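Long-range contacts in class D beta-lactamase (Fusobacterium nucleatum subsp. polymorphum, PDB 4IED), which probably hydrolyses beta-lactams to substituted beta-amino acids, the reaction by which beta-lactamases confer antibiotic resistance: residues 13-19 with 42-46; 30-34 with 242-247; 65-69 with 170-176. All blocks are in the same frame, centred on the assembly; numbering follows the deposited sequence.

Interaction 1: 13-19 with 42-46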
loop_
_atom_site.group_PDB
_atom_site.type_symbol
_atom_site.label_atom_id
_atom_site.label_comp_id
_atom_site.label_asym_id
_atom_site.label_seq_id
_atom_site.Cartn_x
_atom_site.Cartn_y
_atom_site.Cartn_z
ATOM N N ASN A 13 -16.264 19.207 3.254
ATOM C CA ASN A 13 -15.477 19.898 4.280
ATOM C C ASN A 13 -14.184 19.124 4.543
ATOM O O ASN A 13 -14.235 17.931 4.931
ATOM C CB ASN A 13 -16.279 19.915 5.579
ATOM C CG ASN A 13 -16.276 21.266 6.238
ATOM O OD1 ASN A 13 -15.714 21.441 7.319
ATOM N ND2 ASN A 13 -16.926 22.235 5.595
ATOM N N GLU A 14 -13.022 19.758 4.376
ATOM C CA GLU A 14 -11.817 19.099 4.796
ATOM C C GLU A 14 -11.880 18.802 6.306
ATOM O O GLU A 14 -12.377 19.628 7.047
ATOM C CB GLU A 14 -10.608 19.984 4.540
ATOM C CG GLU A 14 -10.191 20.003 3.093
ATOM C CD GLU A 14 -8.878 20.756 2.819
ATOM O OE1 GLU A 14 -8.490 21.739 3.572
ATOM O OE2 GLU A 14 -8.272 20.389 1.792
ATOM N N ASN A 15 -11.337 17.686 6.751
ATOM C CA ASN A 15 -11.105 17.444 8.166
ATOM C C ASN A 15 -10.114 18.513 8.672
ATOM O O ASN A 15 -9.009 18.695 8.153
ATOM C CB ASN A 15 -10.570 16.011 8.370
ATOM C CG ASN A 15 -10.302 15.700 9.830
ATOM O OD1 ASN A 15 -9.301 16.155 10.370
ATOM N ND2 ASN A 15 -11.231 14.984 10.502
ATOM N N GLN A 16 -10.531 19.219 9.666
ATOM C CA GLN A 16 -9.770 20.353 10.149
ATOM C C GLN A 16 -8.517 19.936 10.869
ATOM O O GLN A 16 -7.544 20.639 10.799
ATOM C CB GLN A 16 -10.713 21.248 10.993
ATOM C CG GLN A 16 -11.737 22.012 10.141
ATOM C CD GLN A 16 -11.097 22.790 8.941
ATOM O OE1 GLN A 16 -10.392 23.841 9.107
ATOM N NE2 GLN A 16 -11.336 22.269 7.725
ATOM N N PHE A 17 -8.536 18.820 11.595
ATOM C CA PHE A 17 -7.313 18.345 12.206
ATOM C C PHE A 17 -6.275 17.902 11.158
ATOM O O PHE A 17 -5.087 18.254 11.223
ATOM C CB PHE A 17 -7.604 17.191 13.183
ATOM C CG PHE A 17 -6.423 16.853 14.026
ATOM C CD1 PHE A 17 -5.920 17.814 14.893
ATOM C CD2 PHE A 17 -5.746 15.704 13.865
ATOM C CE1 PHE A 17 -4.813 17.565 15.612
ATOM C CE2 PHE A 17 -4.651 15.437 14.631
ATOM C CZ PHE A 17 -4.145 16.405 15.431
ATOM N N MET A 18 -6.724 17.219 10.139
ATOM C CA MET A 18 -5.754 16.887 9.085
ATOM C C MET A 18 -5.147 18.171 8.475
ATOM O O MET A 18 -3.950 18.253 8.184
ATOM C CB MET A 18 -6.419 16.092 7.984
ATOM C CG MET A 18 -6.909 14.737 8.381
ATOM S SD MET A 18 -7.626 13.884 6.984
ATOM C CE MET A 18 -8.006 12.319 7.743
ATOM N N LYS A 19 -6.006 19.146 8.175
ATOM C CA LYS A 19 -5.527 20.437 7.651
ATOM C C LYS A 19 -4.439 21.054 8.537
ATOM O O LYS A 19 -3.394 21.468 8.023
ATOM C CB LYS A 19 -6.724 21.377 7.455
ATOM C CG LYS A 19 -6.300 22.740 6.951
ATOM C CD LYS A 19 -7.512 23.599 6.846
ATOM C CE LYS A 19 -7.034 24.969 6.381
ATOM N NZ LYS A 19 -8.117 25.903 6.060
ATOM N N ASP A 42 -13.136 11.176 5.757
ATOM C CA ASP A 42 -12.497 12.365 6.268
ATOM C C ASP A 42 -11.290 12.603 5.404
ATOM O O ASP A 42 -10.540 11.656 5.142
ATOM C CB ASP A 42 -12.111 12.222 7.759
ATOM C CG ASP A 42 -13.319 12.421 8.677
ATOM O OD1 ASP A 42 -14.034 11.425 8.921
ATOM O OD2 ASP A 42 -13.535 13.610 9.092
ATOM N N TYR A 43 -11.069 13.838 4.968
ATOM C CA TYR A 43 -9.986 14.035 4.006
ATOM C C TYR A 43 -9.295 15.405 4.162
ATOM O O TYR A 43 -9.869 16.315 4.726
ATOM C CB TYR A 43 -10.468 13.861 2.569
ATOM C CG TYR A 43 -11.411 14.987 2.143
ATOM C CD1 TYR A 43 -10.903 16.204 1.732
ATOM C CD2 TYR A 43 -12.756 14.873 2.282
ATOM C CE1 TYR A 43 -11.732 17.261 1.348
ATOM C CE2 TYR A 43 -13.584 15.904 1.940
ATOM C CZ TYR A 43 -13.059 17.117 1.534
ATOM O OH TYR A 43 -13.915 18.181 1.191
ATOM N N TYR A 44 -8.113 15.502 3.549
ATOM C CA TYR A 44 -7.363 16.752 3.319
ATOM C C TYR A 44 -6.976 16.714 1.844
ATOM O O TYR A 44 -6.430 15.714 1.384
ATOM C CB TYR A 44 -6.150 16.806 4.192
ATOM C CG TYR A 44 -5.317 18.032 3.882
ATOM C CD1 TYR A 44 -5.754 19.299 4.225
ATOM C CD2 TYR A 44 -4.171 17.940 3.110
ATOM C CE1 TYR A 44 -4.963 20.415 3.930
ATOM C CE2 TYR A 44 -3.406 19.031 2.808
ATOM C CZ TYR A 44 -3.798 20.252 3.236
ATOM O OH TYR A 44 -3.059 21.390 2.957
ATOM N N ASN A 45 -7.265 17.809 1.143
ATOM C CA ASN A 45 -6.938 18.012 -0.275
ATOM C C ASN A 45 -7.698 17.080 -1.186
ATOM O O ASN A 45 -7.149 16.122 -1.675
ATOM C CB ASN A 45 -5.445 17.932 -0.460
ATOM C CG ASN A 45 -4.988 18.515 -1.764
ATOM O OD1 ASN A 45 -5.817 18.735 -2.689
ATOM N ND2 ASN A 45 -3.716 18.747 -1.896
ATOM N N LEU A 46 -8.985 17.369 -1.340
ATOM C CA LEU A 46 -9.862 16.534 -2.184
ATOM C C LEU A 46 -9.454 16.284 -3.622
ATOM O O LEU A 46 -9.473 15.166 -4.121
ATOM C CB LEU A 46 -11.307 17.078 -2.172
ATOM C CG LEU A 46 -12.376 16.076 -2.737
ATOM C CD1 LEU A 46 -12.393 14.788 -1.986
ATOM C CD2 LEU A 46 -13.756 16.677 -2.725
HETATM O O HOH W 1 -13.436 15.617 5.468
HETATM O O HOH W 2 -9.980 19.990 -0.481
#
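Asn13 begins the contact with backbone groups: its N makes a weak hydrogen bond to Tyr43 OH (3.3 Å), and a water links its O to Tyr43 N. At Glu14 the backbone CA lies over one face of the Tyr43 ring, a CH-pi contact, while the long side chain lets OE2 accept Asn45 N directly (2.8 Å) and, through a second water, ties it to Leu46 N, just past the end of the strand. Asn15 suits its N-cap post because its side-chain amide both accepts and donates: OD1 takes Met18 N (2.8 Å) and ND2 gives to Asp42 OD2 (3.0 Å). Separately, the backbone Asn15 N bonds Tyr43 O (2.9 Å). The flexible Met18 lays SD on the backbone at Tyr43 C (3.6 Å), and Lys19 CA packs on Tyr44 CD1 (3.6 Å). Helix 16-25 thus starts against strand 40-44, at one edge of the sheet, with Met18 also touching Phe31 and Val33 of strand 29-35 and Tyr246 of helix 238-249, and Tyr44 stacking on Phe22.

Interaction 2: 30-34 with 242-247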
loop_
_atom_site.group_PDB
_atom_site.type_symbol
_atom_site.label_atom_id
_atom_site.label_comp_id
_atom_site.label_asym_id
_atom_site.label_seq_id
_atom_site.Cartn_x
_atom_site.Cartn_y
_atom_site.Cartn_z
ATOM N N THR A 30 -2.105 14.658 0.357
ATOM C CA THR A 30 -3.471 14.386 0.579
ATOM C C THR A 30 -3.585 13.235 1.599
ATOM O O THR A 30 -2.658 12.410 1.754
ATOM C CB THR A 30 -4.145 13.912 -0.756
ATOM O OG1 THR A 30 -5.574 13.753 -0.539
ATOM C CG2 THR A 30 -3.558 12.582 -1.330
ATOM N N PHE A 31 -4.757 13.152 2.254
ATOM C CA PHE A 31 -4.991 12.085 3.221
ATOM C C PHE A 31 -6.492 11.789 3.231
ATOM O O PHE A 31 -7.313 12.683 3.272
ATOM C CB PHE A 31 -4.516 12.633 4.566
ATOM C CG PHE A 31 -4.493 11.644 5.777
ATOM C CD1 PHE A 31 -4.616 10.298 5.659
ATOM C CD2 PHE A 31 -4.398 12.194 7.079
ATOM C CE1 PHE A 31 -4.564 9.501 6.785
ATOM C CE2 PHE A 31 -4.421 11.376 8.223
ATOM C CZ PHE A 31 -4.511 10.072 8.011
ATOM N N VAL A 32 -6.838 10.508 3.077
ATOM C CA VAL A 32 -8.207 10.034 3.148
ATOM C C VAL A 32 -8.304 8.950 4.162
ATOM O O VAL A 32 -7.518 8.044 4.149
ATOM C CB VAL A 32 -8.624 9.462 1.763
ATOM C CG1 VAL A 32 -10.055 9.017 1.770
ATOM C CG2 VAL A 32 -8.405 10.527 0.711
ATOM N N VAL A 33 -9.337 9.064 4.989
ATOM C CA VAL A 33 -9.709 8.010 5.914
ATOM C C VAL A 33 -11.191 7.688 5.690
ATOM O O VAL A 33 -12.015 8.574 5.731
ATOM C CB VAL A 33 -9.452 8.353 7.372
ATOM C CG1 VAL A 33 -10.024 7.244 8.308
ATOM C CG2 VAL A 33 -7.972 8.658 7.625
ATOM N N TYR A 34 -11.507 6.395 5.498
ATOM C CA TYR A 34 -12.898 5.886 5.382
ATOM C C TYR A 34 -13.227 5.203 6.690
ATOM O O TYR A 34 -12.511 4.264 7.107
ATOM C CB TYR A 34 -13.103 4.954 4.220
ATOM C CG TYR A 34 -14.513 4.354 4.125
ATOM C CD1 TYR A 34 -15.591 5.159 3.834
ATOM C CD2 TYR A 34 -14.754 2.999 4.408
ATOM C CE1 TYR A 34 -16.881 4.631 3.793
ATOM C CE2 TYR A 34 -16.002 2.464 4.337
ATOM C CZ TYR A 34 -17.050 3.256 3.982
ATOM O OH TYR A 34 -18.342 2.784 3.945
ATOM N N ILE A 242 2.097 11.270 10.350
ATOM C CA ILE A 242 0.864 12.017 10.208
ATOM C C ILE A 242 -0.348 11.104 10.410
ATOM O O ILE A 242 -1.328 11.449 11.083
ATOM C CB ILE A 242 0.775 12.727 8.806
ATOM C CG1 ILE A 242 1.809 13.848 8.793
ATOM C CG2 ILE A 242 -0.654 13.161 8.491
ATOM C CD1 ILE A 242 2.120 14.365 7.416
ATOM N N VAL A 243 -0.254 9.917 9.797
ATOM C CA VAL A 243 -1.336 8.945 10.025
ATOM C C VAL A 243 -1.545 8.594 11.486
ATOM O O VAL A 243 -2.705 8.669 11.998
ATOM C CB VAL A 243 -1.108 7.690 9.167
ATOM C CG1 VAL A 243 -2.185 6.627 9.479
ATOM C CG2 VAL A 243 -1.169 8.053 7.696
ATOM N N ARG A 244 -0.456 8.336 12.205
ATOM C CA ARG A 244 -0.618 8.026 13.655
ATOM C C ARG A 244 -1.115 9.212 14.407
ATOM O O ARG A 244 -1.878 9.086 15.357
ATOM C CB ARG A 244 0.730 7.502 14.180
ATOM C CG ARG A 244 1.081 6.111 13.786
ATOM C CD ARG A 244 2.430 5.620 14.287
ATOM N NE ARG A 244 2.611 4.207 14.059
ATOM C CZ ARG A 244 2.246 3.281 14.930
ATOM N NH1 ARG A 244 1.635 3.567 16.055
ATOM N NH2 ARG A 244 2.458 2.002 14.600
ATOM N N GLU A 245 -0.726 10.449 14.046
ATOM C CA GLU A 245 -1.163 11.620 14.811
ATOM C C GLU A 245 -2.683 11.751 14.652
ATOM O O GLU A 245 -3.399 12.035 15.610
ATOM C CB GLU A 245 -0.391 12.886 14.359
ATOM C CG GLU A 245 1.035 12.924 14.929
ATOM C CD GLU A 245 1.877 14.158 14.653
ATOM O OE1 GLU A 245 1.315 15.278 14.669
ATOM O OE2 GLU A 245 3.154 13.940 14.535
ATOM N N TYR A 246 -3.218 11.565 13.448
ATOM C CA TYR A 246 -4.656 11.643 13.265
ATOM C C TYR A 246 -5.349 10.551 14.074
ATOM O O TYR A 246 -6.366 10.820 14.767
ATOM C CB TYR A 246 -5.018 11.464 11.760
ATOM C CG TYR A 246 -6.513 11.312 11.525
ATOM C CD1 TYR A 246 -7.301 12.417 11.529
ATOM C CD2 TYR A 246 -7.100 10.083 11.335
ATOM C CE1 TYR A 246 -8.691 12.388 11.393
ATOM C CE2 TYR A 246 -8.512 10.006 11.229
ATOM C CZ TYR A 246 -9.273 11.144 11.226
ATOM O OH TYR A 246 -10.658 11.119 11.052
ATOM N N PHE A 247 -4.880 9.305 13.995
ATOM C CA PHE A 247 -5.570 8.219 14.732
ATOM C C PHE A 247 -5.417 8.318 16.251
ATOM O O PHE A 247 -6.314 7.868 16.966
ATOM C CB PHE A 247 -5.208 6.870 14.184
ATOM C CG PHE A 247 -5.860 6.565 12.871
ATOM C CD1 PHE A 247 -7.255 6.342 12.823
ATOM C CD2 PHE A 247 -5.136 6.431 11.727
ATOM C CE1 PHE A 247 -7.888 6.137 11.677
ATOM C CE2 PHE A 247 -5.814 6.187 10.516
ATOM C CZ PHE A 247 -7.166 5.991 10.520
#
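This is a helix-on-sheet contact made by apolar side-chain atoms, buried between strand 30-34 and the C-terminal helix segment 242-247, with no hydrogen bond across it. The short axes approach to 10.8 Å and cross at -44°, a spacing filled entirely by side chains. Because residues alternate along a strand, Phe31 and Val33 both point toward the helix. Phe31 has the larger share of the contact: its flat ring reaches Ile242 through CD2-CG2 (4.1 Å), Val243 through CE1-CG2 (3.8 Å) and Tyr246 through CE2-CB (3.6 Å). Its edge is also directed at the face of Tyr246 in an offset edge-to-face pair, with centroids 5.6 Å apart and planes at 82°. The arrangement belongs to the alpha/beta domain of the serine beta-lactamase and penicillin-recognising fold, in which the terminal helices cover one face of an antiparallel sheet and further helices lie on the other. Here Thr30, Val32 and Tyr34 turn to helix 154-165, so the strand is packed on both faces. Compact, branched Val33 fits beside the aromatic residues, its CG2 3.9 Å from Tyr246 CE2 and its CG1 3.8 Å from Phe247 CZ. On the helix, Ile242 and Tyr246, and likewise Val243 and Phe247, are one turn apart, joined by the backbone bonds Tyr246 N to Ile242 O and Phe247 N to Val243 O (both 3.0 Å); this spacing brings Ile242 and Tyr246 toward the strand, with Val243 and Phe247 reaching it from the side. Arg244 and Glu245 instead form salt bridges elsewhere, Arg244 with Glu240 and Glu186, Glu245 with Lys25 and Arg24.

Interaction 3: 65-69 with 170-176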
loop_
_atom_site.group_PDB
_atom_site.type_symbol
_atom_site.label_atom_id
_atom_site.label_comp_id
_atom_site.label_asym_id
_atom_site.label_seq_id
_atom_site.Cartn_x
_atom_site.Cartn_y
_atom_site.Cartn_z
ATOM N N LEU A 65 -1.576 -10.499 -3.652
ATOM C CA LEU A 65 -2.913 -11.147 -3.788
ATOM C C LEU A 65 -3.053 -11.808 -5.117
ATOM O O LEU A 65 -3.509 -12.954 -5.226
ATOM C CB LEU A 65 -3.954 -10.091 -3.572
ATOM C CG LEU A 65 -5.371 -10.500 -3.566
ATOM C CD1 LEU A 65 -5.728 -11.552 -2.498
ATOM C CD2 LEU A 65 -6.348 -9.362 -3.522
ATOM N N ILE A 66 -2.623 -11.149 -6.199
ATOM C CA ILE A 66 -2.694 -11.750 -7.500
ATOM C C ILE A 66 -1.776 -12.945 -7.627
ATOM O O ILE A 66 -2.105 -13.972 -8.247
ATOM C CB ILE A 66 -2.331 -10.726 -8.596
ATOM C CG1 ILE A 66 -3.364 -9.573 -8.592
ATOM C CG2 ILE A 66 -2.248 -11.323 -9.948
ATOM C CD1 ILE A 66 -2.908 -8.303 -9.313
ATOM N N GLY A 67 -0.591 -12.911 -7.040
ATOM C CA GLY A 67 0.281 -14.078 -7.033
ATOM C C GLY A 67 -0.281 -15.294 -6.337
ATOM O O GLY A 67 -0.161 -16.382 -6.833
ATOM N N LEU A 68 -0.874 -15.040 -5.157
ATOM C CA LEU A 68 -1.562 -16.148 -4.480
ATOM C C LEU A 68 -2.691 -16.687 -5.292
ATOM O O LEU A 68 -2.840 -17.926 -5.361
ATOM C CB LEU A 68 -2.088 -15.676 -3.123
ATOM C CG LEU A 68 -1.007 -15.292 -2.072
ATOM C CD1 LEU A 68 -1.715 -14.541 -0.955
ATOM C CD2 LEU A 68 -0.225 -16.542 -1.621
ATOM N N GLU A 69 -3.487 -15.796 -5.907
ATOM C CA GLU A 69 -4.691 -16.279 -6.620
ATOM C C GLU A 69 -4.306 -17.200 -7.789
ATOM O O GLU A 69 -5.010 -18.168 -8.122
ATOM C CB GLU A 69 -5.520 -15.064 -7.089
ATOM C CG GLU A 69 -6.945 -15.408 -7.441
ATOM C CD GLU A 69 -7.899 -15.673 -6.255
ATOM O OE1 GLU A 69 -7.512 -15.614 -5.123
ATOM O OE2 GLU A 69 -9.026 -16.032 -6.622
ATOM N N PRO A 170 -12.952 -9.945 -4.980
ATOM C CA PRO A 170 -13.293 -11.209 -5.690
ATOM C C PRO A 170 -12.152 -12.188 -5.855
ATOM O O PRO A 170 -11.709 -12.513 -6.986
ATOM C CB PRO A 170 -13.752 -10.674 -7.076
ATOM C CG PRO A 170 -12.964 -9.459 -7.306
ATOM C CD PRO A 170 -12.833 -8.789 -5.926
ATOM N N PHE A 171 -11.610 -12.615 -4.738
ATOM C CA PHE A 171 -10.363 -13.435 -4.593
ATOM C C PHE A 171 -10.688 -14.438 -3.482
ATOM O O PHE A 171 -11.574 -14.211 -2.627
ATOM C CB PHE A 171 -9.174 -12.609 -4.217
ATOM C CG PHE A 171 -8.670 -11.768 -5.355
ATOM C CD1 PHE A 171 -9.276 -10.554 -5.728
ATOM C CD2 PHE A 171 -7.572 -12.177 -6.127
ATOM C CE1 PHE A 171 -8.833 -9.850 -6.833
ATOM C CE2 PHE A 171 -7.140 -11.451 -7.201
ATOM C CZ PHE A 171 -7.803 -10.263 -7.570
ATOM N N LYS A 172 -9.957 -15.527 -3.456
ATOM C CA LYS A 172 -10.190 -16.542 -2.440
ATOM C C LYS A 172 -10.077 -15.948 -1.052
ATOM O O LYS A 172 -9.156 -15.168 -0.736
ATOM C CB LYS A 172 -9.247 -17.755 -2.519
ATOM C CG LYS A 172 -9.934 -19.032 -2.087
ATOM C CD LYS A 172 -9.059 -20.285 -2.335
ATOM C CE LYS A 172 -8.684 -20.371 -3.814
ATOM N NZ LYS A 172 -9.768 -20.945 -4.640
ATOM N N LEU A 173 -10.950 -16.334 -0.125
ATOM C CA LEU A 173 -10.868 -15.880 1.227
ATOM C C LEU A 173 -9.497 -16.133 1.894
ATOM O O LEU A 173 -8.984 -15.244 2.574
ATOM C CB LEU A 173 -11.977 -16.560 2.040
ATOM C CG LEU A 173 -13.331 -15.932 2.113
ATOM C CD1 LEU A 173 -13.671 -14.599 1.460
ATOM C CD2 LEU A 173 -14.429 -16.937 2.598
ATOM N N GLU A 174 -8.886 -17.249 1.653
ATOM C CA GLU A 174 -7.655 -17.576 2.361
ATOM C C GLU A 174 -6.536 -16.747 1.763
ATOM O O GLU A 174 -5.618 -16.549 2.440
ATOM C CB GLU A 174 -7.265 -19.076 2.430
ATOM C CG GLU A 174 -8.332 -20.007 2.070
ATOM C CD GLU A 174 -8.059 -20.267 0.611
ATOM O OE1 GLU A 174 -8.469 -21.336 0.072
ATOM O OE2 GLU A 174 -7.300 -19.379 0.176
ATOM N N ASN A 175 -6.649 -16.277 0.529
ATOM C CA ASN A 175 -5.617 -15.435 -0.021
ATOM C C ASN A 175 -5.737 -14.019 0.517
ATOM O O ASN A 175 -4.716 -13.400 0.878
ATOM C CB ASN A 175 -5.711 -15.439 -1.540
ATOM C CG ASN A 175 -5.389 -16.828 -2.126
ATOM O OD1 ASN A 175 -4.695 -17.542 -1.452
ATOM N ND2 ASN A 175 -5.822 -17.167 -3.352
ATOM N N GLN A 176 -6.978 -13.500 0.640
ATOM C CA GLN A 176 -7.159 -12.217 1.286
ATOM C C GLN A 176 -6.670 -12.261 2.718
ATOM O O GLN A 176 -6.016 -11.332 3.205
ATOM C CB GLN A 176 -8.600 -11.706 1.173
ATOM C CG GLN A 176 -9.040 -11.528 -0.252
ATOM C CD GLN A 176 -10.477 -11.120 -0.388
ATOM O OE1 GLN A 176 -11.394 -12.001 -0.718
ATOM N NE2 GLN A 176 -10.766 -9.897 -0.127
HETATM O O HOH W 3 -5.267 -19.725 -4.762
HETATM O O HOH W 4 -10.312 -14.521 -8.446
#
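The last turn of helix 62-69 meets loop 170-172 and the first turn of helix 173-182, with CA atoms 6.1 Å apart at Leu68 and Asn175 and 6.7 Å at Glu69 and Phe171. Lys172 is the N-cap residue; its O accepts Gln176 N (3.1 Å) as the helix begins. The CA-to-CB bond of Phe171, just before it, points toward helix 62-69, and Leu65 lies over one face of the Phe171 ring: Leu65 CD2 makes a CH-pi contact 3.9 Å from the ring centroid. The branched Leu65 also sets CD1 4.0 Å from Asn175 CB, so a single leucine spans both the loop and the helix. Leu130 and Lys129 of helix 108-130 touch Phe171 as well. The polar part is built round Glu69, whose side chain is long enough to reach the loop: OE1 accepts both Lys172 N (3.0 Å) and Asn175 ND2 (2.9 Å), and a water joins OE2 to Pro170 O. Asn175 suits its place because it is short enough to sit close to Leu68 yet carries a donor; another water links Asn175 ND2 to Leu68 O. Hydrogen bonds and a leucine-phenylalanine patch thus join the loop to helix 62-69 side by side, and the negative charge of the Glu69 carboxylate is met here by neutral donors: a backbone amide, a side-chain amide and a water.

Overall arrangement
Interactions 1 and 2 form one continuous region, with centres about 9 Å apart: strands 29-35 and 40-44 are neighbours in the sheet, Asp42 N lies 2.8 Å from Val33 O, and Met18 SD packs 3.6 Å from Phe31 CD2. Interaction 3 lies on the opposite side of the chain's centre, among the helices, about 33 Å from interaction 1 and about 27 Å from interaction 2 between centres. Its helix 62-69 begins just after Lys60, carboxylated in this protein; in class D enzymes such a lysine acts as general base. The side chain of Asp42 is about 5 Å from that of Asp35, a magnesium-binding residue whose ion is absent from this chain's model; that of Gln176 is about 10 Å from a bound magnesium ion.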